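PDB 3KZH: probable sugar kinase from Clostridium perfringens, which probably phosphorylates a sugar as a pfkB-family carbohydrate kinase of the ribokinase clan, and holds beta-D-glucopyranose in this crystal. Local coordinates for residues A305-K309 and T310-E314; M298-D301 and T302-K306. All coordinates share one frame; numbering follows the deposited sequence.

Overall arrangement
Both interactions lie on helix 300-308, the last helix of the chain, and on the segment that leads from it into strand 312-317. Interaction 2 (298-301 with 302-306) comes first and forms the start of the helix; interaction 1 (305-309 with 310-314) follows at its end, the two sharing Ala305 and Lys306. Their centres are 12 Å apart, on the same side of the chain's centre. Side chains of both pack on helix 273-288. At interaction 1 the chain leaves the helix for strand 312-317, an outermost strand of the ten-stranded sheet within this chain, beside strand 239-244. The Met298 side chain stays about 14 Å from the bound glucose; both contacts lie near the C-terminal end of the ribokinase-like fold.

Interaction 1 (A305-K309 and T310-E314); sequences AKLEK and TTWEE
The indole of Trp312 carries methyl CG2 of Thr310 on one face, 3.7 Å above the ring plane and over its centre, while Leu307 brings methyl CD1 to the benzo part obliquely, 3.7 Å from Trp312 CZ2. The Leu307 and Trp312 side chains cross at about a right angle. This is the turn from helix 300-308 to edge strand 312-317 of the ribokinase-like fold, and the indole folds back from the strand toward the helix, with Trp312 CG standing beside its own backbone N. A large flat group suits this place because it reaches several neighbours at once: Thr282 of helix 273-288, Ile242 and Ala244 of strand 239-244, and Lys278, which makes a cation-pi contact with it.

The CB of Leu307 points away from the following segment, but its branched end turns back to supply the methyl at the indole. Thr310 serves both sides of the turn. Its hydroxyl stays beside the backbone N (chi1 -58°) and faces the helix end, which sets CG2 anti to that N and over the indole. Threonine fits because one beta carbon bears both an apolar and a polar branch. The hydroxyl takes over a carbonyl of the last helical turn: Thr310 OG1 donates to Lys306 O at 2.6 Å, with a C=O...donor angle of 148° and OG1 tilted 30° out of the carbonyl plane.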
ATOM      1  N   ALA A 305     -14.581  26.344 -14.148  1.00 29.54           N
ATOM      2  CA  ALA A 305     -16.034  26.406 -13.932  1.00 30.67           C
ATOM      3  C   ALA A 305     -16.366  27.103 -12.613  1.00 31.77           C
ATOM      4  O   ALA A 305     -17.345  27.848 -12.542  1.00 30.45           O
ATOM      5  CB  ALA A 305     -16.648  25.002 -13.952  1.00 28.28           C
ATOM      6  N   LYS A 306     -15.539  26.873 -11.587  1.00 33.20           N
ATOM      7  CA  LYS A 306     -15.730  27.496 -10.275  1.00 35.77           C
ATOM      8  C   LYS A 306     -15.234  28.943 -10.276  1.00 37.61           C
ATOM      9  O   LYS A 306     -15.775  29.770  -9.552  1.00 39.07           O
ATOM     10  CB  LYS A 306     -15.049  26.698  -9.159  1.00 35.98           C
ATOM     11  CG  LYS A 306     -15.668  26.935  -7.774  1.00 38.46           C
ATOM     12  CD  LYS A 306     -14.632  26.974  -6.667  1.00 39.70           C
ATOM     13  CE  LYS A 306     -15.255  27.261  -5.315  1.00 40.83           C
ATOM     14  NZ  LYS A 306     -16.183  26.185  -4.890  1.00 44.09           N
ATOM     15  N   LEU A 307     -14.236  29.240 -11.111  1.00 39.43           N
ATOM     16  CA  LEU A 307     -13.666  30.585 -11.256  1.00 41.84           C
ATOM     17  C   LEU A 307     -14.690  31.557 -11.870  1.00 42.59           C
ATOM     18  O   LEU A 307     -14.752  32.722 -11.478  1.00 41.79           O
ATOM     19  CB  LEU A 307     -12.391  30.526 -12.128  1.00 42.41           C
ATOM     20  CG  LEU A 307     -11.707  31.798 -12.665  1.00 43.35           C
ATOM     21  CD1 LEU A 307     -11.058  32.556 -11.540  1.00 42.09           C
ATOM     22  CD2 LEU A 307     -10.683  31.456 -13.731  1.00 42.72           C
ATOM     23  N   GLU A 308     -15.497  31.052 -12.810  1.00 44.74           N
ATOM     24  CA  GLU A 308     -16.532  31.842 -13.494  1.00 46.89           C
ATOM     25  C   GLU A 308     -17.687  32.168 -12.543  1.00 44.52           C
ATOM     26  O   GLU A 308     -18.180  33.292 -12.521  1.00 44.23           O
ATOM     27  CB  GLU A 308     -17.071  31.082 -14.721  1.00 51.64           C
ATOM     28  CG  GLU A 308     -17.894  31.944 -15.702  1.00 60.24           C
ATOM     29  CD  GLU A 308     -18.654  31.127 -16.748  1.00 64.01           C
ATOM     30  OE1 GLU A 308     -18.013  30.579 -17.678  1.00 66.07           O
ATOM     31  OE2 GLU A 308     -19.897  31.045 -16.647  1.00 66.01           O
ATOM     32  N   LYS A 309     -18.042  31.181 -11.718  1.00 42.74           N
ATOM     33  CA  LYS A 309     -19.118  31.248 -10.730  1.00 40.42           C
ATOM     34  C   LYS A 309     -18.787  31.976  -9.423  1.00 39.26           C
ATOM     35  O   LYS A 309     -19.659  32.116  -8.559  1.00 38.89           O
ATOM     36  CB  LYS A 309     -19.597  29.819 -10.418  1.00 41.75           C
ATOM     37  CG  LYS A 309     -20.717  29.329 -11.334  1.00 44.01           C
ATOM     38  CD  LYS A 309     -20.616  27.861 -11.782  1.00 45.92           C
ATOM     39  CE  LYS A 309     -20.969  26.843 -10.703  1.00 45.70           C
ATOM     40  NZ  LYS A 309     -19.790  26.443  -9.880  1.00 46.95           N
ATOM     41  N   THR A 310     -17.551  32.467  -9.289  1.00 38.15           N
ATOM     42  CA  THR A 310     -17.118  33.149  -8.063  1.00 37.39           C
ATOM     43  C   THR A 310     -17.201  34.679  -8.099  1.00 37.32           C
ATOM     44  O   THR A 310     -16.847  35.319  -9.092  1.00 37.93           O
ATOM     45  CB  THR A 310     -15.667  32.688  -7.638  1.00 36.62           C
ATOM     46  OG1 THR A 310     -15.648  31.268  -7.446  1.00 35.10           O
ATOM     47  CG2 THR A 310     -15.216  33.332  -6.321  1.00 33.49           C
ATOM     48  N   THR A 311     -17.686  35.242  -6.994  1.00 37.36           N
ATOM     49  CA  THR A 311     -17.793  36.688  -6.809  1.00 38.22           C
ATOM     50  C   THR A 311     -16.576  37.089  -5.969  1.00 37.70           C
ATOM     51  O   THR A 311     -16.361  36.544  -4.877  1.00 37.34           O
ATOM     52  CB  THR A 311     -19.121  37.078  -6.102  1.00 38.36           C
ATOM     53  OG1 THR A 311     -20.220  36.759  -6.965  1.00 37.81           O
ATOM     54  CG2 THR A 311     -19.164  38.583  -5.779  1.00 38.19           C
ATOM     55  N   TRP A 312     -15.798  38.039  -6.489  1.00 37.22           N
ATOM     56  CA  TRP A 312     -14.577  38.501  -5.833  1.00 37.94           C
ATOM     57  C   TRP A 312     -14.611  39.897  -5.215  1.00 37.93           C
ATOM     58  O   TRP A 312     -15.329  40.783  -5.675  1.00 38.21           O
ATOM     59  CB  TRP A 312     -13.387  38.460  -6.820  1.00 38.38           C
ATOM     60  CG  TRP A 312     -13.178  37.158  -7.583  1.00 39.67           C
ATOM     61  CD1 TRP A 312     -13.675  36.847  -8.816  1.00 38.91           C
ATOM     62  CD2 TRP A 312     -12.422  36.014  -7.157  1.00 39.65           C
ATOM     63  NE1 TRP A 312     -13.287  35.580  -9.186  1.00 39.38           N
ATOM     64  CE2 TRP A 312     -12.514  35.043  -8.192  1.00 39.80           C
ATOM     65  CE3 TRP A 312     -11.671  35.705  -6.004  1.00 38.68           C
ATOM     66  CZ2 TRP A 312     -11.889  33.776  -8.104  1.00 40.03           C
ATOM     67  CZ3 TRP A 312     -11.044  34.435  -5.913  1.00 38.75           C
ATOM     68  CH2 TRP A 312     -11.163  33.494  -6.961  1.00 38.84           C
ATOM     69  N   GLU A 313     -13.828  40.065  -4.151  1.00 38.41           N
ATOM     70  CA  GLU A 313     -13.644  41.350  -3.481  1.00 37.41           C
ATOM     71  C   GLU A 313     -12.205  41.659  -3.869  1.00 36.67           C
ATOM     72  O   GLU A 313     -11.294  40.903  -3.521  1.00 34.59           O
ATOM     73  CB  GLU A 313     -13.779  41.232  -1.963  1.00 38.11           C
ATOM     74  CG  GLU A 313     -15.213  41.290  -1.456  1.00 41.13           C
ATOM     75  CD  GLU A 313     -15.318  41.139   0.050  1.00 42.82           C
ATOM     76  OE1 GLU A 313     -14.456  41.677   0.781  1.00 43.73           O
ATOM     77  OE2 GLU A 313     -16.272  40.475   0.505  1.00 44.14           O
ATOM     78  N   GLU A 314     -12.034  42.688  -4.700  1.00 36.41           N
ATOM     79  CA  GLU A 314     -10.720  43.097  -5.205  1.00 35.46           C
ATOM     80  C   GLU A 314     -10.337  44.495  -4.754  1.00 33.69           C
ATOM     81  O   GLU A 314     -11.178  45.382  -4.685  1.00 32.49           O
ATOM     82  CB  GLU A 314     -10.687  43.031  -6.743  1.00 34.76           C
ATOM     83  CG  GLU A 314     -10.986  41.665  -7.338  1.00 33.88           C
ATOM     84  CD  GLU A 314     -10.965  41.664  -8.849  1.00 34.47           C
ATOM     85  OE1 GLU A 314      -9.900  41.941  -9.432  1.00 35.29           O
ATOM     86  OE2 GLU A 314     -12.005  41.354  -9.461  1.00 36.24           O
TER

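Interaction 2 (M298-D301 and T302-K306); sequences MALD and TVLAK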
HETATM    1  N   MSE A 298     -10.843  17.292  -9.151  1.00 31.76           N
HETATM    2  CA  MSE A 298     -10.125  18.458  -9.646  1.00 30.13           C
HETATM    3  C   MSE A 298      -9.292  18.252 -10.901  1.00 29.08           C
HETATM    4  O   MSE A 298      -8.490  17.311 -11.021  1.00 26.86           O
HETATM    5  CB  MSE A 298      -9.292  19.125  -8.561  1.00 31.54           C
HETATM    6  CG  MSE A 298      -9.496  20.633  -8.534  1.00 35.45           C
HETATM    7 SE   MSE A 298      -7.876  21.590  -8.330  1.00 35.55          SE
HETATM    8  CE  MSE A 298      -7.863  21.609  -6.407  1.00 25.64           C
ATOM      9  N   ALA A 299      -9.602  19.121 -11.855  1.00 26.88           N
ATOM     10  CA  ALA A 299      -9.005  19.188 -13.173  1.00 24.43           C
ATOM     11  C   ALA A 299      -9.152  20.631 -13.630  1.00 23.83           C
ATOM     12  O   ALA A 299      -9.796  21.429 -12.951  1.00 21.44           O
ATOM     13  CB  ALA A 299      -9.757  18.256 -14.129  1.00 20.23           C
ATOM     14  N   LEU A 300      -8.576  20.948 -14.790  1.00 24.99           N
ATOM     15  CA  LEU A 300      -8.636  22.283 -15.383  1.00 27.37           C
ATOM     16  C   LEU A 300     -10.080  22.772 -15.531  1.00 28.64           C
ATOM     17  O   LEU A 300     -10.407  23.865 -15.057  1.00 28.98           O
ATOM     18  CB  LEU A 300      -7.906  22.316 -16.743  1.00 25.06           C
ATOM     19  CG  LEU A 300      -7.872  23.629 -17.552  1.00 24.16           C
ATOM     20  CD1 LEU A 300      -7.209  24.725 -16.757  1.00 25.89           C
ATOM     21  CD2 LEU A 300      -7.167  23.446 -18.882  1.00 23.69           C
ATOM     22  N   ASP A 301     -10.948  21.922 -16.083  1.00 29.69           N
ATOM     23  CA  ASP A 301     -12.362  22.259 -16.284  1.00 31.44           C
ATOM     24  C   ASP A 301     -13.135  22.642 -15.011  1.00 28.05           C
ATOM     25  O   ASP A 301     -13.858  23.634 -15.031  1.00 27.69           O
ATOM     26  CB  ASP A 301     -13.105  21.161 -17.081  1.00 35.90           C
ATOM     27  CG  ASP A 301     -12.819  19.740 -16.576  1.00 41.56           C
ATOM     28  OD1 ASP A 301     -12.550  19.553 -15.374  1.00 44.79           O
ATOM     29  OD2 ASP A 301     -12.866  18.797 -17.393  1.00 45.14           O
ATOM     30  N   THR A 302     -12.917  21.918 -13.904  1.00 25.90           N
ATOM     31  CA  THR A 302     -13.600  22.215 -12.630  1.00 25.91           C
ATOM     32  C   THR A 302     -13.104  23.521 -11.986  1.00 25.29           C
ATOM     33  O   THR A 302     -13.886  24.246 -11.374  1.00 26.51           O
ATOM     34  CB  THR A 302     -13.546  21.042 -11.582  1.00 26.16           C
ATOM     35  OG1 THR A 302     -12.317  21.068 -10.852  1.00 30.42           O
ATOM     36  CG2 THR A 302     -13.688  19.688 -12.254  1.00 28.58           C
ATOM     37  N   VAL A 303     -11.812  23.828 -12.167  1.00 23.85           N
ATOM     38  CA  VAL A 303     -11.195  25.054 -11.641  1.00 23.76           C
ATOM     39  C   VAL A 303     -11.753  26.247 -12.409  1.00 23.26           C
ATOM     40  O   VAL A 303     -12.208  27.206 -11.797  1.00 20.66           O
ATOM     41  CB  VAL A 303      -9.628  25.035 -11.742  1.00 23.42           C
ATOM     42  CG1 VAL A 303      -9.034  26.318 -11.187  1.00 21.70           C
ATOM     43  CG2 VAL A 303      -9.070  23.865 -11.007  1.00 21.12           C
ATOM     44  N   LEU A 304     -11.791  26.135 -13.737  1.00 24.30           N
ATOM     45  CA  LEU A 304     -12.333  27.190 -14.601  1.00 28.05           C
ATOM     46  C   LEU A 304     -13.840  27.419 -14.424  1.00 28.19           C
ATOM     47  O   LEU A 304     -14.303  28.557 -14.484  1.00 28.62           O
ATOM     48  CB  LEU A 304     -12.022  26.905 -16.070  1.00 30.20           C
ATOM     49  CG  LEU A 304     -10.569  26.993 -16.556  1.00 33.54           C
ATOM     50  CD1 LEU A 304     -10.532  26.727 -18.059  1.00 33.59           C
ATOM     51  CD2 LEU A 304      -9.966  28.355 -16.264  1.00 33.88           C
ATOM     52  N   ALA A 305     -14.581  26.344 -14.148  1.00 29.54           N
ATOM     53  CA  ALA A 305     -16.034  26.406 -13.932  1.00 30.67           C
ATOM     54  C   ALA A 305     -16.366  27.103 -12.613  1.00 31.77           C
ATOM     55  O   ALA A 305     -17.345  27.848 -12.542  1.00 30.45           O
ATOM     56  CB  ALA A 305     -16.648  25.002 -13.952  1.00 28.28           C
ATOM     57  N   LYS A 306     -15.539  26.873 -11.587  1.00 33.20           N
ATOM     58  CA  LYS A 306     -15.730  27.496 -10.275  1.00 35.77           C
ATOM     59  C   LYS A 306     -15.234  28.943 -10.276  1.00 37.61           C
ATOM     60  O   LYS A 306     -15.775  29.770  -9.552  1.00 39.07           O
ATOM     61  CB  LYS A 306     -15.049  26.698  -9.159  1.00 35.98           C
ATOM     62  CG  LYS A 306     -15.668  26.935  -7.774  1.00 38.46           C
ATOM     63  CD  LYS A 306     -14.632  26.974  -6.667  1.00 39.70           C
ATOM     64  CE  LYS A 306     -15.255  27.261  -5.315  1.00 40.83           C
ATOM     65  NZ  LYS A 306     -16.183  26.185  -4.890  1.00 44.09           N
TER
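Met298, present as selenomethionine, and Val303 meet through SE and CG2, 3.7 Å apart, just where the chain turns into helix 300-308. While the SE of Met298 reaches the valine methyl, its CG lies 3.7 Å from Thr302 OG1. A long flexible side chain suits this buried place, where it also touches Ile286 and Thr287 of helix 273-288. Val303 turns CG2 to the selenium, and its compact branched shape lets it lie against Phe279 of helix 273-288 as well.

Ala299 is the N-cap residue; its methyl has no polar atom to cap the first-turn amides, and it is the carbonyl of Ala299 that takes part in the bonding here. That carbonyl accepts Val303 N at 3.2 Å, nearly in line with the C=O bond, and receives a second, weak hydrogen bond from Thr302 OG1. The threonine hydroxyl sits between the backbone N and the carbonyl carbon (chi1 83°), and from there it turns back to the cap residue. The next helical bonds run from Leu304 N to Leu300 O at 3.0 Å and from Ala305 N to Asp301 O at 2.9 Å.

Asp301 has chi1 47°, which brings its carboxylate round to the following peptide: OD1 lies 2.8 Å from Thr302 N, a weak hydrogen bond with a strongly bent N-H...O angle of 120°. An acidic group among the first-turn amides probably gains from the positive end of the helix dipole. Leu300 and, one turn later, Leu304 pass at a slant; Leu300 CD1 lies 4.1 Å from Leu304 CG, with Leu304 CD1 equally near Leu300 CD1.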